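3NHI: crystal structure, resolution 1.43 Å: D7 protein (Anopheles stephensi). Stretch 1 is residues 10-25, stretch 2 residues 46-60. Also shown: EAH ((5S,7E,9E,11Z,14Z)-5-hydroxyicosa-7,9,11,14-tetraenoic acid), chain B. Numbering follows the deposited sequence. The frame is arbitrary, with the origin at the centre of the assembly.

Stretch 1 (10-25) QALYVYKRCYEDHLPS
Stretch 2, residues 46-60: AITHCYAKCVLTGLQ

A helix that enters from earlier in the chain and runs to His22 packs nearly antiparallel against a second that starts the second stretch at Ala46: their axes approach to 9.2 Å and their N-to-C directions differ by 156°. Backbone phi/psi values lie mostly near -60/-45, drifting at Asp21 (-87/-12) and His22 (-126/-21); Leu59 is at -78/-6. The i to i+4 bonds include Cys18 N to Val14 O (3.0 Å) and Cys54 N to Cys50 O (2.9 Å). Leu23 (-60/136) leaves the first helix; Gln60 (69/21) follows the second in a Schellman motif. The CA-CA register is Val14-Gly58 5.3 Å, Cys18-Cys54 5.8 Å and His22-Tyr51 5.6 Å. Together the stretches bury 674 Å², with no direct hydrogen bond between them.

The covalent link is a disulfide, Cys18 SG to Cys54 SG, 2.0 Å, with chi3 -87°. Both CA-CB bonds point toward the opposing helix; chi1 is m (-69°) at Cys18 and t (-176°) at Cys54.

Close apposition on the Gly58 side depends on a small residue. Val14 (chi1 t) points toward the second helix, and its CG2 lies 3.4 Å from Gly58 O. An ideal CB on Gly58 would fall 2.4 Å from Val14 CG1, a clash, so the absent side chain makes room for the valine. Apolar packing extends from there: Val14 CG1 and Ala11 CB each lie 4.1 Å from Leu59 CD2 (Leu59 is mt), while Cys18 CB is 3.8 Å from Val55 CG2 (chi1 t).

Aromatic contacts add to this apolar packing. Tyr15 (chi1 m, chi2 -47°) starts sideways but brings its ring edge to Val55, CE1 to CG1 3.8 Å. Tyr51 (chi1 t, chi2 73°) turns its edge toward the face of Tyr19 (chi1 m, chi2 -112°) in an offset edge-to-face pair, centroids 5.4 Å apart and planes at 86°. Tyr51 CE1 also reaches Cys18 CB at 3.7 Å. Tyr51 OH, buried here without a hydrogen-bonding partner, lies 3.3 Å from EAH C10; the ligand also covers one face of the Tyr15 ring with C8.

His22 (chi1 m, chi2 -81°) points toward the second helix and has the largest covered area, 94 Å². Its flat ring lies against the backbone: Tyr51 CA sits over the face, 4.1 Å from the His22 ring centroid and 22° off the normal. Cys54 SG approaches the edge, 4.6 Å from that centroid. Water 1 bridges the helices, 2.8 Å from His22 ND1 and 2.8 Å from Ile47 O, to which it donates. Beyond the first helix, Pro24 CD packs 4.1 Å from Ile47 CG2.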

# COMPACT_ATOMS: atom_id res chain seq x y z
N GLN A 10 6.32 1.31 1.76
CA GLN A 10 5.58 2.19 0.87
C GLN A 10 5.73 1.73 -0.58
O GLN A 10 4.76 1.75 -1.35
CB GLN A 10 6.04 3.62 1.05
CG GLN A 10 5.60 4.21 2.37
CD GLN A 10 6.22 5.57 2.53
OE1 GLN A 10 7.42 5.70 2.68
NE2 GLN A 10 5.40 6.61 2.42
N ALA A 11 6.94 1.31 -0.94
CA ALA A 11 7.17 0.75 -2.27
C ALA A 11 6.42 -0.57 -2.48
O ALA A 11 5.78 -0.77 -3.53
CB ALA A 11 8.66 0.57 -2.53
N LEU A 12 6.49 -1.47 -1.49
CA LEU A 12 5.80 -2.76 -1.59
C LEU A 12 4.30 -2.57 -1.75
O LEU A 12 3.64 -3.29 -2.52
CB LEU A 12 6.11 -3.63 -0.37
CG LEU A 12 5.77 -5.12 -0.55
CD1 LEU A 12 6.63 -5.78 -1.63
CD2 LEU A 12 5.92 -5.86 0.77
N TYR A 13 3.75 -1.59 -1.02
CA TYR A 13 2.34 -1.25 -1.15
C TYR A 13 1.99 -0.88 -2.59
O TYR A 13 1.00 -1.37 -3.15
CB TYR A 13 1.95 -0.11 -0.20
CG TYR A 13 0.48 0.23 -0.32
CD1 TYR A 13 -0.47 -0.40 0.49
CD2 TYR A 13 0.03 1.14 -1.28
CE1 TYR A 13 -1.82 -0.12 0.35
CE2 TYR A 13 -1.31 1.42 -1.44
CZ TYR A 13 -2.23 0.79 -0.61
OH TYR A 13 -3.58 1.07 -0.76
N VAL A 14 2.80 -0.01 -3.19
CA VAL A 14 2.60 0.36 -4.59
C VAL A 14 2.64 -0.85 -5.52
O VAL A 14 1.74 -1.03 -6.35
CB VAL A 14 3.63 1.42 -5.03
CG1 VAL A 14 3.61 1.59 -6.56
CG2 VAL A 14 3.36 2.73 -4.32
N TYR A 15 3.65 -1.69 -5.38
CA TYR A 15 3.75 -2.85 -6.26
C TYR A 15 2.52 -3.75 -6.12
O TYR A 15 1.91 -4.13 -7.12
CB TYR A 15 5.03 -3.66 -6.02
CG TYR A 15 6.31 -2.85 -6.16
CD1 TYR A 15 6.52 -2.01 -7.26
CD2 TYR A 15 7.32 -2.94 -5.21
CE1 TYR A 15 7.68 -1.26 -7.39
CE2 TYR A 15 8.50 -2.19 -5.33
CZ TYR A 15 8.67 -1.36 -6.43
OH TYR A 15 9.80 -0.61 -6.57
N LYS A 16 2.13 -4.07 -4.89
CA LYS A 16 1.06 -5.04 -4.67
C LYS A 16 -0.29 -4.47 -5.07
O LYS A 16 -1.10 -5.18 -5.66
CB LYS A 16 1.07 -5.60 -3.25
CG LYS A 16 0.64 -4.64 -2.14
CD LYS A 16 -0.81 -4.87 -1.68
CE LYS A 16 -1.14 -4.00 -0.46
NZ LYS A 16 -2.50 -4.29 0.05
N ARG A 17 -0.53 -3.19 -4.78
CA ARG A 17 -1.79 -2.57 -5.17
C ARG A 17 -1.91 -2.49 -6.69
O ARG A 17 -2.98 -2.71 -7.26
CB ARG A 17 -1.99 -1.21 -4.50
CG ARG A 17 -3.22 -0.44 -4.97
CD ARG A 17 -4.52 -1.22 -4.79
NE ARG A 17 -5.66 -0.34 -5.06
CZ ARG A 17 -6.31 0.34 -4.13
NH1 ARG A 17 -5.96 0.25 -2.85
NH2 ARG A 17 -7.32 1.13 -4.48
N CYS A 18 -0.80 -2.18 -7.36
CA CYS A 18 -0.82 -2.15 -8.82
C CYS A 18 -1.05 -3.54 -9.41
O CYS A 18 -1.78 -3.66 -10.39
CB CYS A 18 0.44 -1.50 -9.38
SG CYS A 18 0.53 0.28 -9.07
N TYR A 19 -0.45 -4.58 -8.82
CA TYR A 19 -0.77 -5.95 -9.24
C TYR A 19 -2.27 -6.21 -9.08
O TYR A 19 -2.92 -6.73 -9.98
CB TYR A 19 0.01 -6.98 -8.41
CG TYR A 19 1.39 -7.36 -8.91
CD1 TYR A 19 1.65 -8.64 -9.39
CD2 TYR A 19 2.46 -6.46 -8.83
CE1 TYR A 19 2.92 -9.01 -9.82
CE2 TYR A 19 3.74 -6.82 -9.24
CZ TYR A 19 3.95 -8.10 -9.74
OH TYR A 19 5.21 -8.45 -10.16
N GLU A 20 -2.82 -5.86 -7.92
CA GLU A 20 -4.26 -6.09 -7.68
C GLU A 20 -5.13 -5.41 -8.72
O GLU A 20 -6.14 -5.98 -9.17
CB GLU A 20 -4.66 -5.62 -6.28
CG GLU A 20 -4.13 -6.47 -5.15
CD GLU A 20 -4.40 -5.89 -3.78
OE1 GLU A 20 -3.89 -6.48 -2.81
OE2 GLU A 20 -5.10 -4.86 -3.67
N ASP A 21 -4.75 -4.20 -9.10
CA ASP A 21 -5.61 -3.41 -9.96
C ASP A 21 -5.39 -3.66 -11.45
O ASP A 21 -6.21 -3.24 -12.27
CB ASP A 21 -5.48 -1.93 -9.61
CG ASP A 21 -6.13 -1.60 -8.27
OD1 ASP A 21 -6.81 -2.47 -7.69
OD2 ASP A 21 -5.98 -0.46 -7.83
N HIS A 22 -4.31 -4.36 -11.80
CA HIS A 22 -3.97 -4.55 -13.22
C HIS A 22 -3.78 -5.98 -13.69
O HIS A 22 -3.89 -6.24 -14.88
CB HIS A 22 -2.79 -3.66 -13.61
CG HIS A 22 -3.09 -2.21 -13.44
ND1 HIS A 22 -3.80 -1.49 -14.37
CD2 HIS A 22 -2.89 -1.37 -12.39
CE1 HIS A 22 -3.98 -0.26 -13.93
NE2 HIS A 22 -3.45 -0.16 -12.73
N LEU A 23 -3.50 -6.91 -12.78
CA LEU A 23 -3.44 -8.31 -13.20
C LEU A 23 -4.78 -8.74 -13.76
O LEU A 23 -5.84 -8.42 -13.20
CB LEU A 23 -3.05 -9.22 -12.04
CG LEU A 23 -1.58 -9.27 -11.64
CD1 LEU A 23 -1.46 -9.99 -10.31
CD2 LEU A 23 -0.70 -9.94 -12.70
N PRO A 24 -4.76 -9.47 -14.89
CA PRO A 24 -6.01 -10.05 -15.34
C PRO A 24 -6.42 -11.22 -14.45
O PRO A 24 -5.58 -11.78 -13.74
CB PRO A 24 -5.69 -10.53 -16.76
CG PRO A 24 -4.22 -10.73 -16.77
CD PRO A 24 -3.63 -9.77 -15.79
N SER A 25 -7.70 -11.57 -14.47
CA SER A 25 -8.17 -12.77 -13.79
C SER A 25 -8.19 -13.93 -14.77
O SER A 25 -8.22 -13.73 -15.99
CB SER A 25 -9.55 -12.53 -13.17
OG SER A 25 -10.44 -11.96 -14.11
N ALA A 46 -2.03 -3.12 -23.47
CA ALA A 46 -2.66 -2.16 -22.56
C ALA A 46 -2.65 -2.58 -21.09
O ALA A 46 -2.65 -1.74 -20.21
CB ALA A 46 -4.08 -1.86 -23.00
N ILE A 47 -2.65 -3.89 -20.84
CA ILE A 47 -2.58 -4.40 -19.47
C ILE A 47 -1.25 -3.98 -18.84
O ILE A 47 -1.23 -3.36 -17.78
CB ILE A 47 -2.79 -5.94 -19.41
CG1 ILE A 47 -4.22 -6.29 -19.85
CG2 ILE A 47 -2.53 -6.48 -17.99
CD1 ILE A 47 -4.45 -7.76 -20.19
N THR A 48 -0.15 -4.27 -19.53
CA THR A 48 1.16 -3.83 -19.07
C THR A 48 1.30 -2.31 -19.09
O THR A 48 1.87 -1.75 -18.15
CB THR A 48 2.26 -4.46 -19.92
OG1 THR A 48 2.12 -5.88 -19.88
CG2 THR A 48 3.65 -4.08 -19.39
N HIS A 49 0.77 -1.65 -20.11
CA HIS A 49 0.89 -0.19 -20.19
C HIS A 49 0.32 0.46 -18.93
O HIS A 49 0.97 1.31 -18.31
CB HIS A 49 0.18 0.42 -21.41
CG HIS A 49 0.63 -0.12 -22.73
ND1 HIS A 49 -0.16 -0.05 -23.85
CD2 HIS A 49 1.78 -0.73 -23.11
CE1 HIS A 49 0.48 -0.60 -24.87
NE2 HIS A 49 1.66 -1.02 -24.45
N CYS A 50 -0.89 0.05 -18.54
CA CYS A 50 -1.51 0.69 -17.39
C CYS A 50 -0.91 0.23 -16.07
O CYS A 50 -0.90 0.98 -15.09
CB CYS A 50 -3.03 0.53 -17.41
SG CYS A 50 -3.83 1.47 -18.73
N TYR A 51 -0.38 -0.99 -16.05
CA TYR A 51 0.40 -1.43 -14.90
C TYR A 51 1.62 -0.53 -14.69
O TYR A 51 1.88 -0.06 -13.58
CB TYR A 51 0.80 -2.90 -15.03
CG TYR A 51 1.75 -3.34 -13.94
CD1 TYR A 51 1.30 -3.52 -12.63
CD2 TYR A 51 3.09 -3.59 -14.22
CE1 TYR A 51 2.17 -3.93 -11.62
CE2 TYR A 51 3.97 -3.98 -13.23
CZ TYR A 51 3.50 -4.15 -11.94
OH TYR A 51 4.39 -4.54 -10.97
N ALA A 52 2.34 -0.26 -15.78
CA ALA A 52 3.50 0.64 -15.73
C ALA A 52 3.10 2.03 -15.22
O ALA A 52 3.77 2.59 -14.35
CB ALA A 52 4.16 0.72 -17.09
N LYS A 53 2.01 2.58 -15.76
CA LYS A 53 1.53 3.88 -15.30
C LYS A 53 1.21 3.84 -13.80
O LYS A 53 1.55 4.76 -13.06
CB LYS A 53 0.31 4.34 -16.11
CG LYS A 53 -0.28 5.63 -15.57
CD LYS A 53 -1.34 6.25 -16.47
CE LYS A 53 -1.85 7.55 -15.88
NZ LYS A 53 -2.84 8.25 -16.75
N CYS A 54 0.56 2.76 -13.36
CA CYS A 54 0.24 2.60 -11.95
C CYS A 54 1.48 2.66 -11.06
O CYS A 54 1.50 3.37 -10.05
CB CYS A 54 -0.52 1.29 -11.74
SG CYS A 54 -1.09 1.01 -10.05
N VAL A 55 2.53 1.94 -11.45
CA VAL A 55 3.73 1.89 -10.62
C VAL A 55 4.49 3.22 -10.66
O VAL A 55 4.93 3.71 -9.62
CB VAL A 55 4.64 0.72 -10.99
CG1 VAL A 55 5.94 0.74 -10.18
CG2 VAL A 55 3.90 -0.60 -10.76
N LEU A 56 4.60 3.82 -11.85
CA LEU A 56 5.25 5.12 -11.96
C LEU A 56 4.54 6.17 -11.11
O LEU A 56 5.18 7.01 -10.46
CB LEU A 56 5.34 5.57 -13.43
CG LEU A 56 6.30 4.79 -14.33
CD1 LEU A 56 5.97 5.00 -15.79
CD2 LEU A 56 7.75 5.19 -14.06
N THR A 57 3.21 6.12 -11.10
CA THR A 57 2.42 7.05 -10.30
C THR A 57 2.61 6.77 -8.80
O THR A 57 2.83 7.69 -8.03
CB THR A 57 0.94 6.96 -10.69
OG1 THR A 57 0.83 7.30 -12.07
CG2 THR A 57 0.07 7.92 -9.84
N GLY A 58 2.52 5.50 -8.42
CA GLY A 58 2.63 5.13 -7.00
C GLY A 58 4.00 5.45 -6.41
O GLY A 58 4.10 5.90 -5.27
N LEU A 59 5.06 5.20 -7.19
CA LEU A 59 6.40 5.54 -6.73
C LEU A 59 6.69 7.03 -6.86
O LEU A 59 7.75 7.51 -6.44
CB LEU A 59 7.46 4.72 -7.48
CG LEU A 59 7.39 3.20 -7.32
CD1 LEU A 59 8.50 2.57 -8.14
CD2 LEU A 59 7.49 2.75 -5.86
N GLN A 60 5.75 7.76 -7.47
CA GLN A 60 5.79 9.22 -7.58
C GLN A 60 6.90 9.71 -8.51
O GLN A 60 7.34 10.87 -8.46
CB GLN A 60 5.78 9.87 -6.17
CG GLN A 60 4.52 9.46 -5.39
CD GLN A 60 4.57 9.75 -3.91
OE1 GLN A 60 5.39 10.52 -3.44
NE2 GLN A 60 3.69 9.09 -3.14
O1 EAH B . 10.08 -7.67 -0.34
C1 EAH B . 9.80 -7.68 -1.57
O2 EAH B . 9.04 -8.52 -2.08
C2 EAH B . 10.42 -6.61 -2.45
C3 EAH B . 10.28 -6.97 -3.93
C4 EAH B . 9.03 -6.33 -4.54
C5 EAH B . 8.90 -6.73 -6.00
O3 EAH B . 9.83 -6.11 -6.71
C6 EAH B . 7.51 -6.36 -6.52
C7 EAH B . 7.40 -6.60 -8.01
C8 EAH B . 7.37 -5.28 -8.76
C9 EAH B . 7.48 -5.53 -10.19
C10 EAH B . 7.64 -4.38 -10.86
C11 EAH B . 7.76 -4.69 -12.28
C12 EAH B . 8.01 -3.76 -13.22
C13 EAH B . 8.18 -2.29 -12.91
C14 EAH B . 6.84 -1.62 -13.11
C15 EAH B . 6.68 -0.44 -13.71
C16 EAH B . 7.81 0.39 -14.26
C17 EAH B . 8.15 1.49 -13.27
C18 EAH B . 9.29 1.06 -12.36
C19 EAH B . 9.91 2.28 -11.68
C20 EAH B . 10.98 1.85 -10.70
O HOH W 1 -3.78 -2.79 -16.89